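Local atomic coordinates of dual specificity protein phosphatase 18 (Homo sapiens, PDB entry 2ESB), a protein that dephosphorylates phosphotyrosine and, less readily, phosphothreonine in MAP kinase peptides, acting as a dual-specificity protein phosphatase. Residues C115-L119 / A130-T134; N51-E55 / R110-L114. All coordinates share one frame. Residues are numbered along the deposited sequence.

Contact 1. Residues C115-L119 / A130-T134; sequences CLAYL and AHTWT
Helices that cross steeply can still mesh closely if small and polar residues meet a leucine-lined hollow. Build 115-119 and 130-134 as alpha-helical turns (phi/psi near -62°/-44°) whose axes come within 9.6 Å, their N-to-C directions 122° apart, and set the CA atoms of L116 and A130 5.7 Å from each other. L116 and L119 both take the mt rotamer, and their tips straddle the A130 carbonyl: L116 CD2 lies 3.6 Å and L119 CD1 3.8 Å from A130 O. L116 CD2 is the knob, settling among A130, H131 and T134, 3.7 Å from H131 CA. The A130 methyl is the low bump, A130 CB lying 3.9 Å from L119 CB. In the protein tyrosine phosphatase fold these helices, 110-122 and 127-137, pack against the central sheet, where C115 and T134 touch I29 of strand 27-30. T134, with chi1 m, pushes its hydroxyl into the hollow of C115, L116 and L119, T134 OG1 sitting 3.2 Å from L119 CD1. There it donates a hydrogen bond back along its own helix, T134 OG1 to A130 O at 2.9 Å. At the margin, L119 CD1 touches W133 CD1 at 4.0 Å, while W133 NE1 bonds to I23 O.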
loop_
_atom_site.group_PDB
_atom_site.type_symbol
_atom_site.label_atom_id
_atom_site.label_comp_id
_atom_site.label_asym_id
_atom_site.label_seq_id
_atom_site.Cartn_x
_atom_site.Cartn_y
_atom_site.Cartn_z
ATOM N N CYS A 115 -0.796 1.399 1.337
ATOM C CA CYS A 115 -1.809 0.793 2.187
ATOM C C CYS A 115 -1.667 1.337 3.616
ATOM O O CYS A 115 -2.663 1.695 4.245
ATOM C CB CYS A 115 -1.665 -0.727 2.189
ATOM S SG CYS A 115 -2.801 -1.555 3.362
ATOM N N LEU A 116 -0.432 1.404 4.121
ATOM C CA LEU A 116 -0.206 1.920 5.471
ATOM C C LEU A 116 -0.692 3.361 5.588
ATOM O O LEU A 116 -1.318 3.730 6.582
ATOM C CB LEU A 116 1.282 1.846 5.854
ATOM C CG LEU A 116 1.910 0.449 5.884
ATOM C CD1 LEU A 116 3.362 0.552 6.340
ATOM C CD2 LEU A 116 1.115 -0.468 6.822
ATOM N N ALA A 117 -0.418 4.173 4.568
ATOM C CA ALA A 117 -0.844 5.565 4.595
ATOM C C ALA A 117 -2.362 5.635 4.649
ATOM O O ALA A 117 -2.937 6.428 5.405
ATOM C CB ALA A 117 -0.320 6.319 3.350
ATOM N N TYR A 118 -3.016 4.803 3.848
ATOM C CA TYR A 118 -4.472 4.789 3.822
ATOM C C TYR A 118 -5.065 4.412 5.180
ATOM O O TYR A 118 -5.989 5.077 5.667
ATOM C CB TYR A 118 -4.969 3.817 2.748
ATOM C CG TYR A 118 -6.436 3.476 2.881
ATOM C CD1 TYR A 118 -7.429 4.389 2.511
ATOM C CD2 TYR A 118 -6.829 2.264 3.436
ATOM C CE1 TYR A 118 -8.781 4.096 2.707
ATOM C CE2 TYR A 118 -8.169 1.959 3.633
ATOM C CZ TYR A 118 -9.138 2.879 3.272
ATOM O OH TYR A 118 -10.455 2.584 3.514
ATOM N N LEU A 119 -4.542 3.345 5.788
ATOM C CA LEU A 119 -5.047 2.896 7.086
ATOM C C LEU A 119 -4.922 3.977 8.156
ATOM O O LEU A 119 -5.826 4.149 8.975
ATOM C CB LEU A 119 -4.320 1.631 7.547
ATOM C CG LEU A 119 -4.628 0.362 6.748
ATOM C CD1 LEU A 119 -3.762 -0.795 7.233
ATOM C CD2 LEU A 119 -6.106 0.019 6.903
ATOM N N ALA A 130 -1.108 0.163 12.075
ATOM C CA ALA A 130 -1.404 -0.079 10.668
ATOM C C ALA A 130 -0.440 -1.147 10.148
ATOM O O ALA A 130 -0.824 -2.017 9.363
ATOM C CB ALA A 130 -1.245 1.217 9.872
ATOM N N HIS A 131 0.821 -1.086 10.578
ATOM C CA HIS A 131 1.787 -2.083 10.124
ATOM C C HIS A 131 1.489 -3.480 10.692
ATOM O O HIS A 131 1.525 -4.476 9.964
ATOM C CB HIS A 131 3.224 -1.680 10.494
ATOM C CG HIS A 131 4.240 -2.733 10.163
ATOM N ND1 HIS A 131 4.642 -3.687 11.071
ATOM C CD2 HIS A 131 4.843 -3.051 8.991
ATOM C CE1 HIS A 131 5.445 -4.554 10.473
ATOM N NE2 HIS A 131 5.581 -4.192 9.209
ATOM N N THR A 132 1.202 -3.559 11.988
ATOM C CA THR A 132 0.904 -4.850 12.613
ATOM C C THR A 132 -0.269 -5.510 11.895
ATOM O O THR A 132 -0.240 -6.705 11.582
ATOM C CB THR A 132 0.533 -4.681 14.100
ATOM O OG1 THR A 132 1.588 -3.981 14.771
ATOM C CG2 THR A 132 0.324 -6.049 14.768
ATOM N N TRP A 133 -1.301 -4.719 11.637
ATOM C CA TRP A 133 -2.488 -5.211 10.949
ATOM C C TRP A 133 -2.159 -5.678 9.529
ATOM O O TRP A 133 -2.506 -6.791 9.138
ATOM C CB TRP A 133 -3.561 -4.112 10.890
ATOM C CG TRP A 133 -4.785 -4.516 10.080
ATOM C CD1 TRP A 133 -4.989 -4.325 8.732
ATOM C CD2 TRP A 133 -5.913 -5.258 10.554
ATOM N NE1 TRP A 133 -6.181 -4.915 8.339
ATOM C CE2 TRP A 133 -6.763 -5.494 9.440
ATOM C CE3 TRP A 133 -6.292 -5.752 11.810
ATOM C CZ2 TRP A 133 -7.963 -6.205 9.552
ATOM C CZ3 TRP A 133 -7.489 -6.459 11.917
ATOM C CH2 TRP A 133 -8.308 -6.676 10.795
ATOM N N THR A 134 -1.484 -4.833 8.758
ATOM C CA THR A 134 -1.170 -5.195 7.376
ATOM C C THR A 134 -0.275 -6.423 7.300
ATOM O O THR A 134 -0.501 -7.323 6.477
ATOM C CB THR A 134 -0.533 -3.997 6.616
ATOM O OG1 THR A 134 -1.440 -2.882 6.651
ATOM C CG2 THR A 134 -0.271 -4.359 5.155
#

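Contact 2. Residues N51-E55 / R110-L114; sequences NVSVE and RSAAL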
loop_
_atom_site.group_PDB
_atom_site.type_symbol
_atom_site.label_atom_id
_atom_site.label_comp_id
_atom_site.label_asym_id
_atom_site.label_seq_id
_atom_site.Cartn_x
_atom_site.Cartn_y
_atom_site.Cartn_z
ATOM N N ASN A 51 -1.980 0.333 -9.717
ATOM C CA ASN A 51 -0.670 -0.232 -9.988
ATOM C C ASN A 51 0.390 0.750 -9.509
ATOM O O ASN A 51 0.623 1.791 -10.126
ATOM C CB ASN A 51 -0.584 -0.501 -11.503
ATOM C CG ASN A 51 0.775 -1.009 -11.963
ATOM O OD1 ASN A 51 1.767 -0.983 -11.236
ATOM N ND2 ASN A 51 0.822 -1.452 -13.211
ATOM N N VAL A 52 1.029 0.418 -8.391
ATOM C CA VAL A 52 2.052 1.281 -7.831
ATOM C C VAL A 52 3.436 0.842 -8.314
ATOM O O VAL A 52 4.239 0.305 -7.555
ATOM C CB VAL A 52 2.003 1.268 -6.276
ATOM C CG1 VAL A 52 2.769 2.454 -5.729
ATOM C CG2 VAL A 52 0.555 1.309 -5.794
ATOM N N SER A 53 3.706 1.059 -9.593
ATOM C CA SER A 53 5.003 0.680 -10.156
ATOM C C SER A 53 5.221 1.387 -11.480
ATOM O O SER A 53 4.283 1.871 -12.109
ATOM C CB SER A 53 5.061 -0.819 -10.432
ATOM O OG SER A 53 4.409 -1.094 -11.665
ATOM N N VAL A 54 6.472 1.418 -11.908
ATOM C CA VAL A 54 6.814 2.020 -13.175
ATOM C C VAL A 54 6.795 0.918 -14.224
ATOM O O VAL A 54 6.322 1.108 -15.341
ATOM C CB VAL A 54 8.253 2.596 -13.147
ATOM C CG1 VAL A 54 8.627 3.139 -14.513
ATOM C CG2 VAL A 54 8.352 3.694 -12.106
ATOM N N GLU A 55 7.273 -0.252 -13.817
ATOM C CA GLU A 55 7.466 -1.378 -14.720
ATOM C C GLU A 55 6.388 -2.430 -14.974
ATOM O O GLU A 55 6.436 -3.106 -15.998
ATOM C CB GLU A 55 8.763 -2.093 -14.311
ATOM C CG GLU A 55 8.625 -3.067 -13.130
ATOM C CD GLU A 55 8.651 -2.394 -11.759
ATOM O OE1 GLU A 55 8.531 -1.152 -11.673
ATOM O OE2 GLU A 55 8.796 -3.123 -10.756
ATOM N N ARG A 110 6.231 -1.082 -2.378
ATOM C CA ARG A 110 5.442 0.035 -2.898
ATOM C C ARG A 110 3.947 0.039 -2.561
ATOM O O ARG A 110 3.441 1.010 -1.974
ATOM C CB ARG A 110 5.641 0.128 -4.416
ATOM C CG ARG A 110 7.036 0.634 -4.797
ATOM C CD ARG A 110 7.302 0.510 -6.290
ATOM N NE ARG A 110 7.523 -0.883 -6.684
ATOM C CZ ARG A 110 7.931 -1.255 -7.894
ATOM N NH1 ARG A 110 8.162 -0.345 -8.827
ATOM N NH2 ARG A 110 8.125 -2.536 -8.166
ATOM N N SER A 111 3.223 -1.017 -2.924
ATOM C CA SER A 111 1.792 -1.037 -2.615
ATOM C C SER A 111 1.568 -1.065 -1.097
ATOM O O SER A 111 0.632 -0.444 -0.583
ATOM C CB SER A 111 1.099 -2.239 -3.297
ATOM O OG SER A 111 1.715 -3.480 -2.963
ATOM N N ALA A 112 2.438 -1.761 -0.374
ATOM C CA ALA A 112 2.297 -1.852 1.076
ATOM C C ALA A 112 2.374 -0.480 1.741
ATOM O O ALA A 112 1.616 -0.188 2.665
ATOM C CB ALA A 112 3.365 -2.778 1.657
ATOM N N ALA A 113 3.281 0.364 1.267
ATOM C CA ALA A 113 3.438 1.701 1.835
ATOM C C ALA A 113 2.180 2.540 1.643
ATOM O O ALA A 113 1.766 3.268 2.555
ATOM C CB ALA A 113 4.640 2.406 1.202
ATOM N N LEU A 114 1.564 2.454 0.465
ATOM C CA LEU A 114 0.346 3.233 0.235
ATOM C C LEU A 114 -0.784 2.711 1.116
ATOM O O LEU A 114 -1.625 3.481 1.592
ATOM C CB LEU A 114 -0.068 3.193 -1.241
ATOM C CG LEU A 114 0.852 3.989 -2.178
ATOM C CD1 LEU A 114 0.186 4.172 -3.519
ATOM C CD2 LEU A 114 1.143 5.360 -1.584
#
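A bidentate salt bridge anchors this contact: R110 NH1 bonds to E55 OE1 at 3.0 Å and R110 NH2 to E55 OE2 at 2.7 Å, both nearly straight. R110 is the arginine of the HCxxGxxR signature, the phosphate-binding P-loop of protein tyrosine phosphatases, and stands at the start of helix 110-122. E55 meets the edge of the guanidinium that carries NH1 and NH2, while R110 NE forms a salt bridge with a sulfonate oxygen of a bound buffer molecule, an anion that probably mimics phosphate. NH1 also bonds to V71 O. Over one face of the guanidinium lies S53 CB, 3.5 Å from R110 NH1. Within the loop, S53 OG donates to N51 OD1 at 2.7 Å and also pairs with V56 N. Closer to the helix, V52 presents its side chain toward the first turn and covers the aliphatic part of the arginine, V52 CG1 lying 3.9 Å from R110 CB. Its other methyl reaches the next turn, where V52 CG2 meets L114 CD1 at 3.7 Å.

The principle that one helix can serve both an active site and the core is carried here by helix 110-122. Contact 2 uses its first five residues, 110-114, and contact 1 the five that follow; their centres are 14 Å apart, and they touch only through that chain junction. Along the sequence they come in series: 51-55 and 110-114 bring the loop after strand 48-51 to the signature motif, then 115-119 and 130-134 join neighbouring helices. Both lie in one catalytic domain. The helix runs from the signature loop into the core between the sheet and neighbouring helices: the S111 side chain is about 3 Å from that of C104, the predicted phosphocysteine nucleophile, that of C115 about 10 Å.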